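Local structure of ferritin (Mycoplasma penetrans, 7DIE) at the interface of chains A and B and the interface of chains A and C. The protein stores iron in a 24-subunit shell, taking up Fe2+ through B-channels and oxidising it at atypical ferroxidase centres. Coordinates in Å, arbitrary orientation; residue numbers count along the deposited sequence, not the author numbering. Chains: chain A/B/C, Ferritin.

Contact 1: the interface of chains A and B. Residues chain A 106, 132, 136, 139; chain B 6, 8, 67, 70-71, 123.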
# COMPACT_ATOMS: atom_id res chain seq x y z
N ARG A 106 35.48 34.86 -13.97
CA ARG A 106 36.49 33.84 -13.72
C ARG A 106 37.81 34.47 -13.28
O ARG A 106 38.48 33.97 -12.37
CB ARG A 106 36.66 32.99 -14.98
CG ARG A 106 37.78 31.95 -14.91
CD ARG A 106 37.73 31.09 -16.17
NE ARG A 106 38.80 30.08 -16.23
CZ ARG A 106 39.81 30.12 -17.09
NH1 ARG A 106 39.91 31.13 -17.95
NH2 ARG A 106 40.74 29.17 -17.08
N VAL A 132 36.06 28.53 -7.77
CA VAL A 132 37.07 28.07 -8.72
C VAL A 132 36.48 26.99 -9.62
O VAL A 132 36.59 27.04 -10.85
CB VAL A 132 38.32 27.55 -7.99
CG1 VAL A 132 39.24 26.85 -9.02
CG2 VAL A 132 39.07 28.66 -7.25
N ILE A 136 34.49 27.57 -13.96
CA ILE A 136 34.74 26.79 -15.16
C ILE A 136 33.43 26.38 -15.82
O ILE A 136 33.25 26.51 -17.04
CB ILE A 136 35.59 25.54 -14.83
CG1 ILE A 136 36.97 25.91 -14.27
CG2 ILE A 136 35.72 24.66 -16.07
CD1 ILE A 136 37.70 24.67 -13.72
N LEU A 139 31.66 29.51 -17.42
CA LEU A 139 32.31 29.95 -18.64
C LEU A 139 32.10 28.93 -19.76
O LEU A 139 31.87 29.31 -20.92
CB LEU A 139 33.80 30.20 -18.39
CG LEU A 139 34.58 30.78 -19.59
CD1 LEU A 139 33.94 32.08 -20.08
CD2 LEU A 139 36.05 31.01 -19.22
N PHE B 6 39.69 29.53 -22.25
CA PHE B 6 40.21 29.14 -20.94
C PHE B 6 41.69 29.46 -20.78
O PHE B 6 42.16 29.68 -19.66
CB PHE B 6 39.93 27.66 -20.72
CG PHE B 6 38.49 27.40 -20.43
CD1 PHE B 6 38.01 27.48 -19.13
CD2 PHE B 6 37.60 27.14 -21.47
CE1 PHE B 6 36.66 27.27 -18.87
CE2 PHE B 6 36.25 26.94 -21.20
CZ PHE B 6 35.79 27.01 -19.89
N LYS B 8 44.54 27.86 -20.78
CA LYS B 8 45.31 27.11 -19.81
C LYS B 8 46.78 27.05 -20.24
O LYS B 8 47.11 27.20 -21.42
CB LYS B 8 44.77 25.68 -19.66
CG LYS B 8 43.28 25.61 -19.29
CD LYS B 8 43.02 26.29 -17.95
CE LYS B 8 43.63 25.52 -16.77
NZ LYS B 8 43.50 26.30 -15.49
N TYR B 67 37.87 16.79 -16.75
CA TYR B 67 38.48 18.09 -16.44
C TYR B 67 39.16 18.69 -17.66
O TYR B 67 39.02 19.88 -17.94
CB TYR B 67 39.51 17.95 -15.31
CG TYR B 67 40.25 19.26 -15.06
CD1 TYR B 67 39.57 20.41 -14.68
CD2 TYR B 67 41.64 19.34 -15.22
CE1 TYR B 67 40.24 21.62 -14.45
CE2 TYR B 67 42.32 20.55 -15.01
CZ TYR B 67 41.61 21.68 -14.63
OH TYR B 67 42.28 22.88 -14.41
N LYS B 70 36.64 20.17 -19.82
CA LYS B 70 36.08 21.42 -19.27
C LYS B 70 36.92 22.63 -19.66
O LYS B 70 36.37 23.73 -19.83
CB LYS B 70 35.99 21.35 -17.74
CG LYS B 70 34.87 20.47 -17.20
CD LYS B 70 33.50 21.07 -17.49
CE LYS B 70 32.39 20.17 -16.97
NZ LYS B 70 31.06 20.65 -17.43
N VAL B 71 38.23 22.46 -19.77
CA VAL B 71 39.12 23.57 -20.10
C VAL B 71 39.70 23.44 -21.51
O VAL B 71 40.76 24.00 -21.79
CB VAL B 71 40.21 23.73 -19.03
CG1 VAL B 71 39.57 24.14 -17.68
CG2 VAL B 71 41.05 22.46 -18.90
N GLU B 123 42.58 26.23 -10.78
CA GLU B 123 41.63 25.27 -11.32
C GLU B 123 42.19 23.85 -11.31
O GLU B 123 41.50 22.89 -10.94
CB GLU B 123 41.22 25.67 -12.74
CG GLU B 123 40.40 26.95 -12.76
CD GLU B 123 40.17 27.51 -14.14
OE1 GLU B 123 40.81 27.04 -15.11
OE2 GLU B 123 39.35 28.44 -14.25
O HOH W 1 37.69 29.24 -12.22
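A:Arg106 and A:Ile136 project from regular helical backbone (helices 91-118 and 122-150) onto B:Glu123, itself helical in the first turn of its own 122-150, beside the B:Phe6 loop and the end of helix 43-70. The extended A:Arg106 chain brings its guanidinium across the B:Glu123 side chain at about a right angle. The grip is side-on: A:Arg106 NE donates to the syn lone pair of carboxylate B:Glu123 OE2 at 2.6 Å, and A:Arg106 NH2 to B:Glu123 OE1 at 2.9 Å, nearly straight (171° at H). The two planes are turned 33° apart. NH1 also joins in holding the B:Phe6 carbonyl end-on, the bond from A:Arg106 NH2 to B:Phe6 O being 3.0 Å long. B:Phe6 CD1 lies over the guanidinium centre, adding a face contact. From chain B's own side, B:Lys8 NZ reaches B:Glu123 OE1 at 2.8 Å, on the anti side, and could help keep the carboxylate ionised. A water links OE2 to the carbonyl O of A:Val132. A:Ile136 meets B:Glu123 tip to tip: CG1, anti to the carbonyl carbon (chi1 -62°), turns that branch towards the carboxylate, placing A:Ile136 CG1 3.6 Å from B:Glu123 CD. A:Ile136 CG2 lies 3.7 Å from B:Lys70 CB, and A:Leu139 CD2 meets B:Phe6 CE1 at 3.8 Å over one ring face. The patch joins neighbouring subunits of the ferritin shell through a hydrogen-bonded salt bridge backed by A:Ile136 and A:Leu139.

Contact 2: the interface of chains A and C. Residues chain A 155, 157-158, 161; chain C 153-154, 158, 161.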
# COMPACT_ATOMS: atom_id res chain seq x y z
N ASN A 155 21.29 29.00 -38.73
CA ASN A 155 20.18 29.90 -38.81
C ASN A 155 19.52 30.10 -37.45
O ASN A 155 19.87 29.44 -36.53
CB ASN A 155 19.19 29.51 -39.88
CG ASN A 155 18.58 28.16 -39.65
OD1 ASN A 155 18.45 27.39 -40.55
ND2 ASN A 155 18.18 27.91 -38.47
N ILE A 157 16.73 29.23 -36.27
CA ILE A 157 16.07 28.05 -35.74
C ILE A 157 17.09 27.06 -35.20
O ILE A 157 16.89 26.46 -34.13
CB ILE A 157 15.15 27.43 -36.81
CG1 ILE A 157 13.99 28.40 -37.12
CG2 ILE A 157 14.58 26.11 -36.33
CD1 ILE A 157 13.03 27.86 -38.18
N ASN A 158 18.21 26.89 -35.86
CA ASN A 158 19.24 26.02 -35.38
C ASN A 158 19.71 26.47 -34.00
O ASN A 158 19.81 25.70 -33.10
CB ASN A 158 20.46 26.05 -36.30
CG ASN A 158 20.20 25.53 -37.70
OD1 ASN A 158 19.42 24.63 -37.92
ND2 ASN A 158 20.92 26.06 -38.61
N ASN A 161 16.99 25.92 -31.36
CA ASN A 161 16.85 24.54 -31.06
C ASN A 161 17.93 23.99 -30.14
O ASN A 161 17.63 23.33 -29.22
CB ASN A 161 16.82 23.69 -32.33
CG ASN A 161 15.49 23.70 -33.01
OD1 ASN A 161 15.39 23.37 -34.14
ND2 ASN A 161 14.48 24.05 -32.32
N ASN C 153 17.14 31.78 -44.45
CA ASN C 153 17.84 30.52 -44.71
C ASN C 153 17.31 29.35 -43.88
O ASN C 153 18.06 28.42 -43.57
CB ASN C 153 19.35 30.67 -44.48
CG ASN C 153 19.97 31.75 -45.35
OD1 ASN C 153 19.72 31.82 -46.55
ND2 ASN C 153 20.78 32.61 -44.74
N VAL C 154 16.05 29.37 -43.50
CA VAL C 154 15.43 28.23 -42.82
C VAL C 154 14.74 27.39 -43.87
O VAL C 154 14.35 27.89 -44.94
CB VAL C 154 14.44 28.67 -41.72
CG1 VAL C 154 15.12 29.60 -40.71
CG2 VAL C 154 13.25 29.36 -42.32
N ASN C 158 13.24 22.71 -40.62
CA ASN C 158 13.58 23.55 -39.50
C ASN C 158 12.30 24.13 -38.88
O ASN C 158 12.11 24.09 -37.71
CB ASN C 158 14.44 24.73 -39.93
CG ASN C 158 15.79 24.34 -40.48
OD1 ASN C 158 16.41 23.39 -40.07
ND2 ASN C 158 16.26 25.14 -41.37
N ASN C 161 10.23 21.40 -37.17
CA ASN C 161 10.85 20.99 -35.96
C ASN C 161 10.64 21.94 -34.80
O ASN C 161 10.31 21.53 -33.75
CB ASN C 161 12.34 20.76 -36.15
CG ASN C 161 12.66 19.44 -36.78
OD1 ASN C 161 13.72 19.26 -37.28
ND2 ASN C 161 11.77 18.54 -36.75
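A:Asn155 and A:Ile157 meet C:Val154 and C:Asn158 where the short C-terminal helices 156-164 of two subunits come together; in the ferritin family this last helix typically packs around the four-fold axis, and the same role is likely here. A:Asn155 hides 25 Å², C:Asn158 23 Å² and A:Ile157 17 Å². The A:Asn155 side chain takes the crowded position between the backbone N and the carbonyl carbon (chi1 61°), and it crosses the side chain of C:Val154 at about a right angle, with A:Asn155 CG 3.9 Å from methyl C:Val154 CG1. A:Asn155 OD1 stands 3.2 Å from C:Asn158 ND2, the two amides facing tip to tip with their planes 71° apart; on this geometry the pair is not a hydrogen bond. A:Asn155 OD1 is also 3.2 Å from the backbone O of C:Asn153, but both oxygens are acceptors and their approach is no bond. A:Ile157 supplies the apolar part: CG1 is anti to the carbonyl carbon and the chain is extended beyond it (chi2 -180°), carrying A:Ile157 CD1 to 3.7 Å from C:Val154 CG1. A:Ile157 CD1 also touches C:Asn158 CB at 3.9 Å, while the second branch, A:Ile157 CG2, lies 3.5 Å from the carbonyl O of C:Asn158. Further along, the A:Asn158 and C:Asn158 amides are almost perpendicular, their OD1 atoms 3.9 Å apart.

The C-alpha centres of contact 1 and contact 2 lie about 31 Å apart, and the two share chain A but none of the residues described. Helix 122-150 serves contact 1 and leads, through a short connection that includes A:Asn155, to helix 156-164 of contact 2. Chain A thus meets chain B through helices 91-118 and 122-150, and chain C through helix 156-164 and the preceding A:Asn155: different neighbours of one subunit, one at its side and one at its C-terminal end. Neither contact belongs to an exact two-fold interface; repeated in every copy, they probably help to close the 24-subunit shell.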